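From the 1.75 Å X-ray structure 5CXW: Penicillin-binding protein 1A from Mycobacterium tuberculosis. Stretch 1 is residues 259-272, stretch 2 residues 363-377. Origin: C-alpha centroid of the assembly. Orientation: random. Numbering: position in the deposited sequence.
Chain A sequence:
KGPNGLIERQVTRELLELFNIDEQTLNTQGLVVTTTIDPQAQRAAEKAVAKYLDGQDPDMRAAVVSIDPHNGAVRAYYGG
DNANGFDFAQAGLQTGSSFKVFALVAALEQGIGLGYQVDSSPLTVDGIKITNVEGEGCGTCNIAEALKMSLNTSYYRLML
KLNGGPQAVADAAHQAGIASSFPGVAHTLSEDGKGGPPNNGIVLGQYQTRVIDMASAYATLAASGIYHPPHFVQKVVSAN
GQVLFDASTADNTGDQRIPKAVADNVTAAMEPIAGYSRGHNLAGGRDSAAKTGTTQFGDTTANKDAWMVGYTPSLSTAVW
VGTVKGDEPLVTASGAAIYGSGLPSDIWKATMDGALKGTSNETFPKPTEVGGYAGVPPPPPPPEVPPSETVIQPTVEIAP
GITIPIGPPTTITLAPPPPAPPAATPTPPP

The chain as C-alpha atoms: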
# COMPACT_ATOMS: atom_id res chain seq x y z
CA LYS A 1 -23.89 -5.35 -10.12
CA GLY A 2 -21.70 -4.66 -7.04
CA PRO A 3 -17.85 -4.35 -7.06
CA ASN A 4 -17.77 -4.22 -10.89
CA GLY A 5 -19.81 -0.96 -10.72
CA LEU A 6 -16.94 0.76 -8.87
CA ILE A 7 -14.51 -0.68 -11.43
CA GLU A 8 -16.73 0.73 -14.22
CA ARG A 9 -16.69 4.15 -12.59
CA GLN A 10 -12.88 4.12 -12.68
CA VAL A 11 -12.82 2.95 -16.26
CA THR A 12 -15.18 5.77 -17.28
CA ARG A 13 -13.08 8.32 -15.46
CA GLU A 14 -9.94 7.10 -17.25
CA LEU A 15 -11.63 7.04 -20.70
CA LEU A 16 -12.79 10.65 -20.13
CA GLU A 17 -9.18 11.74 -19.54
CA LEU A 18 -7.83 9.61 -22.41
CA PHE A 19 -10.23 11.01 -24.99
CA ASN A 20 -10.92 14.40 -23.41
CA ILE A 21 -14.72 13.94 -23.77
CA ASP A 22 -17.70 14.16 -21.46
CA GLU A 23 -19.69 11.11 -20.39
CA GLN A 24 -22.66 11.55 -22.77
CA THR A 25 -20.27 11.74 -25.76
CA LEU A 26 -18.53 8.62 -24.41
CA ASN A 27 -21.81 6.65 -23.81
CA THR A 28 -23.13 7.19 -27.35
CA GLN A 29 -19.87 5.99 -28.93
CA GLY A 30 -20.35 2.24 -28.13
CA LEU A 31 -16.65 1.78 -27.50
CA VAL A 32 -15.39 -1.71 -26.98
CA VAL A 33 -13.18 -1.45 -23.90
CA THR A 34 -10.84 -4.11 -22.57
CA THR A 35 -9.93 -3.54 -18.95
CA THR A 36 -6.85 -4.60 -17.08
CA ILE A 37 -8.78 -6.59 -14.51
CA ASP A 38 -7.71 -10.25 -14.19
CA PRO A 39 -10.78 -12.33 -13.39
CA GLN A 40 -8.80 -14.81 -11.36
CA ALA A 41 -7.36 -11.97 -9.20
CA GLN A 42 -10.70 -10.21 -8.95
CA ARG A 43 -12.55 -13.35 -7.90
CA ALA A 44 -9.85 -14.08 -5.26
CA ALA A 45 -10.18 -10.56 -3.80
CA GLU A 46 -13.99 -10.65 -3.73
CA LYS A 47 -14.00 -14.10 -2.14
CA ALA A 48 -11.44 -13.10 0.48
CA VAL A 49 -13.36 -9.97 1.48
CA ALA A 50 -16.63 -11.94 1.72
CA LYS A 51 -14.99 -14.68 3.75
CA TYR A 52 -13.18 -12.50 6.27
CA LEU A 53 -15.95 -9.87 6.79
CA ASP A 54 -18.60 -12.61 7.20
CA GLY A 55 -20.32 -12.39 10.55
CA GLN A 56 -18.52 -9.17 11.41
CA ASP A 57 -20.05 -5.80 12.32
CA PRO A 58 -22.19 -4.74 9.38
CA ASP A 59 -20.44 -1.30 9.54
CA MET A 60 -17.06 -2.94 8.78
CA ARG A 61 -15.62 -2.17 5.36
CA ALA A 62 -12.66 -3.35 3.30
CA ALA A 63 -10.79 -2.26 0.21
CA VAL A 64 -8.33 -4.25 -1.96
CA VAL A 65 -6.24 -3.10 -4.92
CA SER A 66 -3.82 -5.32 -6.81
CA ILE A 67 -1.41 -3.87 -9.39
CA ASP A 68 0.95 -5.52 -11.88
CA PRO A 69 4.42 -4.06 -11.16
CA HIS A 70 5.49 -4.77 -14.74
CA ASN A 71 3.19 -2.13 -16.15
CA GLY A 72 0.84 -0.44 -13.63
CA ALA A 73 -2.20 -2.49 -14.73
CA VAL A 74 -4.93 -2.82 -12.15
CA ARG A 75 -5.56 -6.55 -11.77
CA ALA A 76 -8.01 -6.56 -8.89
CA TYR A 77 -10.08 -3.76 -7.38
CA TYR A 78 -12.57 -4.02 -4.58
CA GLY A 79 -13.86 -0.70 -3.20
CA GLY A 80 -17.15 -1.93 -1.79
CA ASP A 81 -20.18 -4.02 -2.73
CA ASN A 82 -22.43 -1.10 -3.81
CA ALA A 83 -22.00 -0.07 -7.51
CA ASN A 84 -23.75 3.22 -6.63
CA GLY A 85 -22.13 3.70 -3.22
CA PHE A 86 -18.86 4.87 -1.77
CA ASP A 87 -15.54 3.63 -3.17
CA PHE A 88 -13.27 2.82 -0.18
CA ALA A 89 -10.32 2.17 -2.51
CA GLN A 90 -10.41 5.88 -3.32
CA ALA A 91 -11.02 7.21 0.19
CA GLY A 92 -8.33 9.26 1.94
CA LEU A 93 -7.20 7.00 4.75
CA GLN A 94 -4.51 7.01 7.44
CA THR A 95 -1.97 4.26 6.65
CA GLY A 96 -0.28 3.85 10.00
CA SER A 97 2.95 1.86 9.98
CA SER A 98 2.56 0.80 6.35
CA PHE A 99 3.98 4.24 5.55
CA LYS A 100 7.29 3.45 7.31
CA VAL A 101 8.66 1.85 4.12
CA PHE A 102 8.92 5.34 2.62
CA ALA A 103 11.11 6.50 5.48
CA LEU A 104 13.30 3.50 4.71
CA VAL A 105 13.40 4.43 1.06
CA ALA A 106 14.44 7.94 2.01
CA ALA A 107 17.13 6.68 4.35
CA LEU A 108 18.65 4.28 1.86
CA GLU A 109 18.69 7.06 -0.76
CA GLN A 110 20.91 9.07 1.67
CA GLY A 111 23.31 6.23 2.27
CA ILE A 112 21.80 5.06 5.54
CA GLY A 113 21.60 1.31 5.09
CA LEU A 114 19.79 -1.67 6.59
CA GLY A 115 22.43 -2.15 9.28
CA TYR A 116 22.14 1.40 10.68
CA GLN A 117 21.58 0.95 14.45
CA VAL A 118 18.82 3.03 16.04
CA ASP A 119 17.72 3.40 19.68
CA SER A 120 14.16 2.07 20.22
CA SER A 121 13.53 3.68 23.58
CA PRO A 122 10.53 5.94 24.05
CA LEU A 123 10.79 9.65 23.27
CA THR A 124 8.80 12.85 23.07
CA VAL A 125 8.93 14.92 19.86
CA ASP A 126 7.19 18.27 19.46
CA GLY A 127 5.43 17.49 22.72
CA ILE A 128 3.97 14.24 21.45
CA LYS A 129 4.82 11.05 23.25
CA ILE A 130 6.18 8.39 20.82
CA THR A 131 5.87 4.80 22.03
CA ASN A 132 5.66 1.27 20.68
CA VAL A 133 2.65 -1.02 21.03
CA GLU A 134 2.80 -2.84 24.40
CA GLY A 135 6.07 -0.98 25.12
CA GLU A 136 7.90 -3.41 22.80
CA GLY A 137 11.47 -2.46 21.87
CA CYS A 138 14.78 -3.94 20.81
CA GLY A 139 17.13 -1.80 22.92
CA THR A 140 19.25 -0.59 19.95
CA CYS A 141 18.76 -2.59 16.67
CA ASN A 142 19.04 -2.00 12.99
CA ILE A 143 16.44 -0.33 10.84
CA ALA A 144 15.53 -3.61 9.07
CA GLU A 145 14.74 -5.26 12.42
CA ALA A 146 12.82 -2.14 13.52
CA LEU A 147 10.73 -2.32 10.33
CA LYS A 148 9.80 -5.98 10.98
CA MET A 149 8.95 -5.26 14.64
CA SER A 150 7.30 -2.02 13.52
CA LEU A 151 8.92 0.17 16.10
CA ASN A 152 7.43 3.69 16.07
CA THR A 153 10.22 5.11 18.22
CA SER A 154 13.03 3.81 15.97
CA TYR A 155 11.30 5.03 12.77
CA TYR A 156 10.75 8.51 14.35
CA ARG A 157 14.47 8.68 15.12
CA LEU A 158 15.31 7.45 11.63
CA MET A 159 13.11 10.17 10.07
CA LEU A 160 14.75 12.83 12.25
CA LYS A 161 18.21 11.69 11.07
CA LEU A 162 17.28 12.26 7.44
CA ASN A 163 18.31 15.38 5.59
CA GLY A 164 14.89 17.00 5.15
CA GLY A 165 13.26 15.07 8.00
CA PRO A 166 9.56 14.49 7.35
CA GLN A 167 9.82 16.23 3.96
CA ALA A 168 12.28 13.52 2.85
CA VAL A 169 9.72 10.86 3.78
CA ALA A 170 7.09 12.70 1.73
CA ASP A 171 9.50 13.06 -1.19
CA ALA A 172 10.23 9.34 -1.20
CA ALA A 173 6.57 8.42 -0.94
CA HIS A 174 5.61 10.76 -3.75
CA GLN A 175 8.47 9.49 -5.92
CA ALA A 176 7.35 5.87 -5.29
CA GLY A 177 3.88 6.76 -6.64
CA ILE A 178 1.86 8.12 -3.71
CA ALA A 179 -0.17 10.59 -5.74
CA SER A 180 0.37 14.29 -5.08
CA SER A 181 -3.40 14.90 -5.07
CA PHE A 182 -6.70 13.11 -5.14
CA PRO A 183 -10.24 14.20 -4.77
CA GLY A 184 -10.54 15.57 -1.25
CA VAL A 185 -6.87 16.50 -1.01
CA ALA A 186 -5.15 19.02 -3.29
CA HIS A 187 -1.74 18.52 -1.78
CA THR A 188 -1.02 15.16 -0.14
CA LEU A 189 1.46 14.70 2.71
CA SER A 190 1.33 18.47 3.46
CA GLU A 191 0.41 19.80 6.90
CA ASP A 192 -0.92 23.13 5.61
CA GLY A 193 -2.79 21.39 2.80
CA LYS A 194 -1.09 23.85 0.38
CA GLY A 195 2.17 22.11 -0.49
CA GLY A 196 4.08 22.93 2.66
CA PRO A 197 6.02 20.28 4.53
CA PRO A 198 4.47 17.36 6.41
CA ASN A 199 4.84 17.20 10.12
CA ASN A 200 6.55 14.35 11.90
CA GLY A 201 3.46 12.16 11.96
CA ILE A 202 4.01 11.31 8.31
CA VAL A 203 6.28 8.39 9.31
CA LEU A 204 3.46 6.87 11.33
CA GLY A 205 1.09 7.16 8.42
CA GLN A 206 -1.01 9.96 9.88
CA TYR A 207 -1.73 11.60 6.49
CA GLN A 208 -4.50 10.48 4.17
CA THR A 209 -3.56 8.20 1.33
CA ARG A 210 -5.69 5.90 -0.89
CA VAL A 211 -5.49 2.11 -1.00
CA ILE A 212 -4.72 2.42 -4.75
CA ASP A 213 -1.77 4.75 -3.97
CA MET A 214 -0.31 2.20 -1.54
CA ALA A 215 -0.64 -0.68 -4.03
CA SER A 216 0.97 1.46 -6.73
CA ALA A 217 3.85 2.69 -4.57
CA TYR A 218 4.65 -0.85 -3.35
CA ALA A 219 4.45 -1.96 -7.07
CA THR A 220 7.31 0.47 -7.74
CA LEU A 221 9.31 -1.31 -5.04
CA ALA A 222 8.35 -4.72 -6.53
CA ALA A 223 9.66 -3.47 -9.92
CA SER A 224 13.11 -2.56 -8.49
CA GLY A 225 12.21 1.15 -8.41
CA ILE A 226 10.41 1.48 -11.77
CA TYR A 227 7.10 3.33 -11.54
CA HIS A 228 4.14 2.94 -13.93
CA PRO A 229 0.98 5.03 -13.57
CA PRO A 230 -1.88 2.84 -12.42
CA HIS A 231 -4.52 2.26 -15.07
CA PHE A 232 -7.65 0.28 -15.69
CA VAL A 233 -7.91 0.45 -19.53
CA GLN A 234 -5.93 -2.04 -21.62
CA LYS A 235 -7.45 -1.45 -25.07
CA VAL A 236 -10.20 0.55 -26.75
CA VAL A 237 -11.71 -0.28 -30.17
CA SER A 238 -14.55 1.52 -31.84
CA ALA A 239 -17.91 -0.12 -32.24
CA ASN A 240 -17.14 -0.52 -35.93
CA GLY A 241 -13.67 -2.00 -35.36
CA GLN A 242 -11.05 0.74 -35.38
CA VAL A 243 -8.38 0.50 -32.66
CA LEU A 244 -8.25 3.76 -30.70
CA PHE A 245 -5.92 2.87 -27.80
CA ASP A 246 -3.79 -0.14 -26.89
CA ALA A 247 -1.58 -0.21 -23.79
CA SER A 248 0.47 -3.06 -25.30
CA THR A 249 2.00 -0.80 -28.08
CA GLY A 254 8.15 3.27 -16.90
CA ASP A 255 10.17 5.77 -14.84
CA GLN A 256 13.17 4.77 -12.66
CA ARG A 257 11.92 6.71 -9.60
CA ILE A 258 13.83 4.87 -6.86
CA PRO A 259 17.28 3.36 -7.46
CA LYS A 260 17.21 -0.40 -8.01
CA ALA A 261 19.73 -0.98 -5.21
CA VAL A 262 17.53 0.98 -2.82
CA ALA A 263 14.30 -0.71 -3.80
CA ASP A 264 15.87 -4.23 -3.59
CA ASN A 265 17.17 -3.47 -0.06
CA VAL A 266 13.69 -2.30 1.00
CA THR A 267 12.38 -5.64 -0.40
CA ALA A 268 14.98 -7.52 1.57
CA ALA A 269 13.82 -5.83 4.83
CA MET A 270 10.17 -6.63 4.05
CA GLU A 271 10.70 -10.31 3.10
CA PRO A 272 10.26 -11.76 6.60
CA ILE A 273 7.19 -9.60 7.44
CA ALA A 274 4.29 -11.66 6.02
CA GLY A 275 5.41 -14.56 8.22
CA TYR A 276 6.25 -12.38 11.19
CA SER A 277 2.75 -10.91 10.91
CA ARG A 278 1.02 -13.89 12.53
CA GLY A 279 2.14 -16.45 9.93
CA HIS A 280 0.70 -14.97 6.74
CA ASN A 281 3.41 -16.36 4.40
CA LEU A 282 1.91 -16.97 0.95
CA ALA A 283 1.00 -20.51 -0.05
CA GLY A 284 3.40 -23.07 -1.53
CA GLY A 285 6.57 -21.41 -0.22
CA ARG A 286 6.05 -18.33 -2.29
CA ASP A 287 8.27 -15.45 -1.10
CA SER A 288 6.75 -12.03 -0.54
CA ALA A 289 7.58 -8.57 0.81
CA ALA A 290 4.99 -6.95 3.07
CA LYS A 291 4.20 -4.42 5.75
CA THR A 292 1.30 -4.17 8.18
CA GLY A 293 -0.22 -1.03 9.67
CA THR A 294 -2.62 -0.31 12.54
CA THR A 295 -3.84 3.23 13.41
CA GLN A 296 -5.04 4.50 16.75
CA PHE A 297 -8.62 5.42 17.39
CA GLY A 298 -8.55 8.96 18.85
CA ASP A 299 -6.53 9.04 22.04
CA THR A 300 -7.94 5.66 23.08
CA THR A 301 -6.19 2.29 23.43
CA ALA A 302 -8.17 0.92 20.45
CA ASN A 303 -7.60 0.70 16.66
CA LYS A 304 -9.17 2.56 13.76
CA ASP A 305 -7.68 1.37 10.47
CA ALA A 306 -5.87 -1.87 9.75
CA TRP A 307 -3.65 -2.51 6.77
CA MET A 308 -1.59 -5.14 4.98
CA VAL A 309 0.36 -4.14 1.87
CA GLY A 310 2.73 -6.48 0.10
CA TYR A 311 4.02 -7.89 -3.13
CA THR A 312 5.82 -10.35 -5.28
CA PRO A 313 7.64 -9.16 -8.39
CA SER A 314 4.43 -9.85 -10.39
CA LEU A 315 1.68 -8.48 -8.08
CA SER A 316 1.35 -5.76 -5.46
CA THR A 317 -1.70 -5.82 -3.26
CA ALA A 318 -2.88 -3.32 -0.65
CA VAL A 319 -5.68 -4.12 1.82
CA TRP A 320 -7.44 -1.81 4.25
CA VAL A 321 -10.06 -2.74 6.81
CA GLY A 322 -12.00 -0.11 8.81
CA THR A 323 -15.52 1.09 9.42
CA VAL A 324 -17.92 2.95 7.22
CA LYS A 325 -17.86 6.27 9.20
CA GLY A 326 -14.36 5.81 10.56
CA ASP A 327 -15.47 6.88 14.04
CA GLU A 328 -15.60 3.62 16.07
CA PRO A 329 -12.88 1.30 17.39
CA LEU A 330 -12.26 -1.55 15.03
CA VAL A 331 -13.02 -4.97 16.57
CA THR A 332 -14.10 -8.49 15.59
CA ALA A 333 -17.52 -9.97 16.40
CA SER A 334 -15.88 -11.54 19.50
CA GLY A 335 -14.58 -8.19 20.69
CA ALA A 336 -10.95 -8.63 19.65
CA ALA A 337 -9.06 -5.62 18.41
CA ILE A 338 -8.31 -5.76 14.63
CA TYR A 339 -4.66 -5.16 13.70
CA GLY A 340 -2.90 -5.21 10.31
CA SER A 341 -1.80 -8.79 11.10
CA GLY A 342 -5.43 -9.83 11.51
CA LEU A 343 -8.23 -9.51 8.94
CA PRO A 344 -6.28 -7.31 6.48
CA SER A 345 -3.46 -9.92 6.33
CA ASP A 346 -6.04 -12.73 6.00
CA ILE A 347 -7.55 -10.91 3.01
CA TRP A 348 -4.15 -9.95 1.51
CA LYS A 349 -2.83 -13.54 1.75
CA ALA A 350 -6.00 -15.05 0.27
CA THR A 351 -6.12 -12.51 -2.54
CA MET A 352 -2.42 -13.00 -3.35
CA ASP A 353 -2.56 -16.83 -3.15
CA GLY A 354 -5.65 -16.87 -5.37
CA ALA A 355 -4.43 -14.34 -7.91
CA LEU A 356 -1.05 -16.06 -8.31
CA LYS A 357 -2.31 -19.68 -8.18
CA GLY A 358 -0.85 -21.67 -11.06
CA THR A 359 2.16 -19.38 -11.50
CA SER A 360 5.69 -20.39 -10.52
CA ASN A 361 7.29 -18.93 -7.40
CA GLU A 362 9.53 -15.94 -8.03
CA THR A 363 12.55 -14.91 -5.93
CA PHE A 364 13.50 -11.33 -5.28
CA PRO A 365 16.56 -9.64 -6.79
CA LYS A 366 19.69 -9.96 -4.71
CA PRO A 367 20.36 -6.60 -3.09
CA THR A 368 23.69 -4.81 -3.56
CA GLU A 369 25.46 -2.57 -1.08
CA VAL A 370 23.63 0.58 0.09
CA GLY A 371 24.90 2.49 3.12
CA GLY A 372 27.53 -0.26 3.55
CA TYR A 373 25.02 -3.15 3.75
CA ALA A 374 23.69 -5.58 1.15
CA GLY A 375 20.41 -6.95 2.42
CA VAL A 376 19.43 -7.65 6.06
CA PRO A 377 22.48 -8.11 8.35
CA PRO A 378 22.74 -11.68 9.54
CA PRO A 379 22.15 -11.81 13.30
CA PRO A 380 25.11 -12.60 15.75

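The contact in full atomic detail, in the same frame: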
# COMPACT_ATOMS: atom_id res chain seq x y z
N PRO A 259 16.21 4.20 -6.90
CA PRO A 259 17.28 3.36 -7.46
C PRO A 259 17.02 1.87 -7.17
O PRO A 259 16.48 1.49 -6.11
CB PRO A 259 18.55 3.86 -6.77
CG PRO A 259 18.18 5.24 -6.26
CD PRO A 259 16.71 5.26 -6.03
N LYS A 260 17.35 1.04 -8.15
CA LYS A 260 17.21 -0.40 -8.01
C LYS A 260 17.81 -0.91 -6.71
O LYS A 260 17.21 -1.76 -6.02
CB LYS A 260 17.85 -1.10 -9.20
CG LYS A 260 17.95 -2.63 -9.05
CD LYS A 260 18.33 -3.33 -10.32
CE LYS A 260 18.54 -4.83 -10.18
NZ LYS A 260 17.37 -5.56 -9.66
N ALA A 261 19.04 -0.48 -6.40
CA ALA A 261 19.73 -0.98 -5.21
C ALA A 261 18.94 -0.63 -3.94
O ALA A 261 18.85 -1.45 -3.01
CB ALA A 261 21.16 -0.50 -5.13
N VAL A 262 18.36 0.57 -3.93
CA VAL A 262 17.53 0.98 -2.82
C VAL A 262 16.29 0.12 -2.74
O VAL A 262 15.95 -0.42 -1.64
CB VAL A 262 17.17 2.49 -2.94
CG1 VAL A 262 16.07 2.85 -1.96
CG2 VAL A 262 18.38 3.31 -2.70
N ALA A 263 15.56 0.02 -3.83
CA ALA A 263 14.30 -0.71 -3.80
C ALA A 263 14.54 -2.18 -3.36
O ALA A 263 13.76 -2.74 -2.58
CB ALA A 263 13.68 -0.70 -5.15
N ASP A 264 15.58 -2.81 -3.87
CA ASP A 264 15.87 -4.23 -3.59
C ASP A 264 16.27 -4.44 -2.11
O ASP A 264 16.01 -5.51 -1.53
CB ASP A 264 16.90 -4.78 -4.57
CG ASP A 264 16.35 -4.82 -6.05
OD1 ASP A 264 15.10 -4.68 -6.28
OD2 ASP A 264 17.19 -5.04 -6.94
N ASN A 265 16.91 -3.44 -1.50
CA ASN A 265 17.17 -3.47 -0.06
C ASN A 265 15.89 -3.31 0.77
O ASN A 265 15.72 -3.98 1.83
CB ASN A 265 18.22 -2.45 0.38
CG ASN A 265 19.62 -2.99 0.25
OD1 ASN A 265 20.10 -3.69 1.14
ND2 ASN A 265 20.30 -2.66 -0.81
N VAL A 266 14.98 -2.43 0.32
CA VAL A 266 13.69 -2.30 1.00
C VAL A 266 12.94 -3.69 0.94
O VAL A 266 12.45 -4.20 1.96
CB VAL A 266 12.81 -1.20 0.41
CG1 VAL A 266 11.40 -1.27 0.99
CG2 VAL A 266 13.48 0.19 0.61
N THR A 267 12.93 -4.30 -0.24
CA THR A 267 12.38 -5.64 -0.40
C THR A 267 12.96 -6.59 0.61
O THR A 267 12.22 -7.32 1.27
CB THR A 267 12.55 -6.11 -1.85
OG1 THR A 267 11.85 -5.19 -2.68
CG2 THR A 267 12.03 -7.53 -2.06
N ALA A 268 14.30 -6.59 0.71
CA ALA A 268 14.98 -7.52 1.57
C ALA A 268 14.47 -7.32 3.03
O ALA A 268 14.28 -8.30 3.75
CB ALA A 268 16.49 -7.37 1.47
N ALA A 269 14.36 -6.09 3.47
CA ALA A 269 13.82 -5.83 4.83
C ALA A 269 12.42 -6.30 5.07
O ALA A 269 12.07 -6.71 6.21
CB ALA A 269 13.93 -4.34 5.14
N MET A 270 11.60 -6.28 4.00
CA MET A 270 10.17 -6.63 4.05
C MET A 270 9.92 -8.12 3.89
O MET A 270 8.83 -8.59 4.20
CB MET A 270 9.38 -5.87 2.99
CG MET A 270 9.38 -4.41 3.32
SD MET A 270 8.71 -3.42 1.96
CE MET A 270 6.99 -3.95 2.04
N GLU A 271 10.91 -8.85 3.39
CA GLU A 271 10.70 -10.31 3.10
C GLU A 271 10.18 -11.11 4.26
O GLU A 271 9.29 -11.92 4.07
CB GLU A 271 11.94 -10.96 2.54
CG GLU A 271 12.13 -10.74 1.05
CD GLU A 271 13.36 -11.47 0.52
OE1 GLU A 271 14.45 -10.91 0.59
OE2 GLU A 271 13.25 -12.59 0.04
N PRO A 272 10.70 -10.88 5.49
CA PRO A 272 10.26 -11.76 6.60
C PRO A 272 8.88 -11.36 7.16
O PRO A 272 8.42 -11.94 8.15
CB PRO A 272 11.31 -11.53 7.68
CG PRO A 272 12.04 -10.30 7.32
CD PRO A 272 11.92 -10.10 5.83
N THR A 363 11.65 -15.35 -7.01
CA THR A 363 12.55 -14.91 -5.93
C THR A 363 12.87 -13.46 -6.21
O THR A 363 12.79 -12.98 -7.35
CB THR A 363 13.83 -15.72 -5.87
OG1 THR A 363 14.40 -15.74 -7.16
CG2 THR A 363 13.50 -17.17 -5.57
N PHE A 364 13.20 -12.75 -5.14
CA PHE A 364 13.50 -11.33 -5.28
C PHE A 364 14.95 -11.09 -5.71
O PHE A 364 15.83 -11.91 -5.46
CB PHE A 364 13.19 -10.66 -3.94
CG PHE A 364 11.75 -10.58 -3.64
CD1 PHE A 364 10.96 -9.75 -4.37
CD2 PHE A 364 11.22 -11.26 -2.57
CE1 PHE A 364 9.59 -9.62 -4.08
CE2 PHE A 364 9.85 -11.15 -2.26
CZ PHE A 364 9.04 -10.28 -2.99
N PRO A 365 15.20 -9.94 -6.34
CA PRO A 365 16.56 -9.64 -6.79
C PRO A 365 17.51 -9.51 -5.62
O PRO A 365 17.17 -8.96 -4.60
CB PRO A 365 16.41 -8.32 -7.58
CG PRO A 365 14.98 -8.10 -7.73
CD PRO A 365 14.23 -8.90 -6.74
N LYS A 366 18.71 -10.05 -5.76
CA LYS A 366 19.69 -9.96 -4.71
C LYS A 366 20.07 -8.49 -4.50
O LYS A 366 20.43 -7.78 -5.44
CB LYS A 366 20.94 -10.73 -5.11
CG LYS A 366 21.99 -10.75 -4.05
CD LYS A 366 23.12 -11.72 -4.46
CE LYS A 366 23.80 -12.29 -3.21
NZ LYS A 366 24.91 -11.40 -2.84
N PRO A 367 20.00 -8.03 -3.26
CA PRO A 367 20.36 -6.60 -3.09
C PRO A 367 21.85 -6.38 -3.11
O PRO A 367 22.62 -7.27 -2.77
CB PRO A 367 19.87 -6.27 -1.67
CG PRO A 367 19.69 -7.59 -0.99
CD PRO A 367 19.44 -8.64 -2.04
N THR A 368 22.27 -5.21 -3.54
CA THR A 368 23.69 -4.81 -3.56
C THR A 368 23.88 -3.77 -2.49
O THR A 368 22.88 -3.35 -1.88
CB THR A 368 24.12 -4.27 -4.94
OG1 THR A 368 23.27 -3.19 -5.33
CG2 THR A 368 23.94 -5.39 -5.99
N GLU A 369 25.13 -3.39 -2.23
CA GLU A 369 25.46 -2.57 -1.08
C GLU A 369 24.83 -1.18 -1.14
O GLU A 369 24.99 -0.47 -2.14
CB GLU A 369 26.96 -2.37 -1.02
CG GLU A 369 27.41 -1.46 0.12
CD GLU A 369 27.80 -0.01 -0.32
OE1 GLU A 369 28.75 0.14 -1.16
OE2 GLU A 369 27.20 0.94 0.25
N VAL A 370 24.11 -0.79 -0.08
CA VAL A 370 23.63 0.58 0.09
C VAL A 370 23.88 0.93 1.54
O VAL A 370 23.57 0.17 2.45
CB VAL A 370 22.12 0.75 -0.22
CG1 VAL A 370 21.70 2.23 0.04
CG2 VAL A 370 21.89 0.35 -1.68
N GLY A 371 24.54 2.07 1.75
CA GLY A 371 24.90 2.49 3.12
C GLY A 371 25.87 1.53 3.81
O GLY A 371 25.94 1.48 5.04
N GLY A 372 26.58 0.73 3.02
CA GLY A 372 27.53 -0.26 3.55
C GLY A 372 26.98 -1.66 3.76
O GLY A 372 27.74 -2.56 4.13
N TYR A 373 25.70 -1.86 3.51
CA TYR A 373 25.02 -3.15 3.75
C TYR A 373 24.30 -3.64 2.50
O TYR A 373 23.62 -2.86 1.79
CB TYR A 373 24.02 -3.00 4.91
CG TYR A 373 24.68 -2.49 6.18
CD1 TYR A 373 25.37 -3.38 7.02
CD2 TYR A 373 24.68 -1.12 6.54
CE1 TYR A 373 25.97 -2.95 8.18
CE2 TYR A 373 25.30 -0.68 7.73
CZ TYR A 373 25.94 -1.59 8.52
OH TYR A 373 26.54 -1.12 9.68
N ALA A 374 24.43 -4.94 2.24
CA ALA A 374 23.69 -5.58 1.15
C ALA A 374 22.70 -6.53 1.79
O ALA A 374 23.08 -7.61 2.26
CB ALA A 374 24.61 -6.36 0.23
N GLY A 375 21.44 -6.18 1.76
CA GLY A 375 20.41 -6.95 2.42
C GLY A 375 20.48 -6.90 3.96
O GLY A 375 21.28 -6.13 4.53
N VAL A 376 19.63 -7.69 4.60
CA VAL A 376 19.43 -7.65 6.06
C VAL A 376 20.67 -8.24 6.70
O VAL A 376 21.02 -9.36 6.32
CB VAL A 376 18.21 -8.42 6.50
CG1 VAL A 376 18.04 -8.35 8.03
CG2 VAL A 376 16.95 -7.86 5.84
N PRO A 377 21.30 -7.55 7.68
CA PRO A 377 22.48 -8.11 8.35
C PRO A 377 22.18 -9.43 9.01
O PRO A 377 21.16 -9.56 9.66
CB PRO A 377 22.80 -7.05 9.43
CG PRO A 377 22.38 -5.77 8.78
CD PRO A 377 21.13 -6.11 8.03
O HOH W 1 19.88 -4.87 -6.15
O HOH W 2 15.52 -8.02 -2.65
O HOH W 3 13.25 -14.01 -2.65

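Contact between a helix and an irregular segment of penicillin-binding protein 1A. Pro259 occupies the N-cap position of the helix that begins at Lys260, whose i to i+4 hydrogen bonds include Ala268 N to Asp264 O (3.0 Å). The second stretch has no regular helix or strand; it runs past the helix in extended form from Phe364 to Thr368, then reverses through a type I' turn from Val370 to Tyr373. The turn is closed by Val370 N to Tyr373 O (2.8 Å) and Tyr373 N to Val370 O (3.1 Å), with Gly371 and Gly372 at positive phi. The reversal brings Gly375 back to the helix, its CA 5.4 Å from Asn265 CA.

Asn265 ties together the two arms of this reversal. Its ND2 donates to Thr368 O (2.9 Å) and, within the helix, to Ala261 O (2.9 Å), while its OD1 accepts from Gly375 N (2.9 Å), so the buried amide has polar partners at both ends. Apolar contacts lie around it: Ala261 CB meets Val370 CG2 at 3.6 Å, and Ala268 CB meets Pro367 CG at 4.0 Å. Farther along, Val376 CG2 approaches Ala268 O at 3.4 Å.

Toward the start of the helix, Lys260 NZ forms a salt bridge with Asp264 OD2 (2.8 Å), and Pro365 CB packs against this pair, 3.6 Å from Lys260 NZ and 3.4 Å from Asp264 OD2. Thr267 CG2 sits over one face of the Phe364 ring, 3.6 Å from the ring centroid, in a CH-pi contact; Glu271 OE2 lies at the ring edge, 3.6 Å from Phe364 CD2.

Three waters bridge the stretches, joining Asp264 OD2 to Lys366 O, Asp264 O to Pro365 O, and Glu271 OE2 to Phe364 N, and so supply polar links where direct hydrogen bonds are absent.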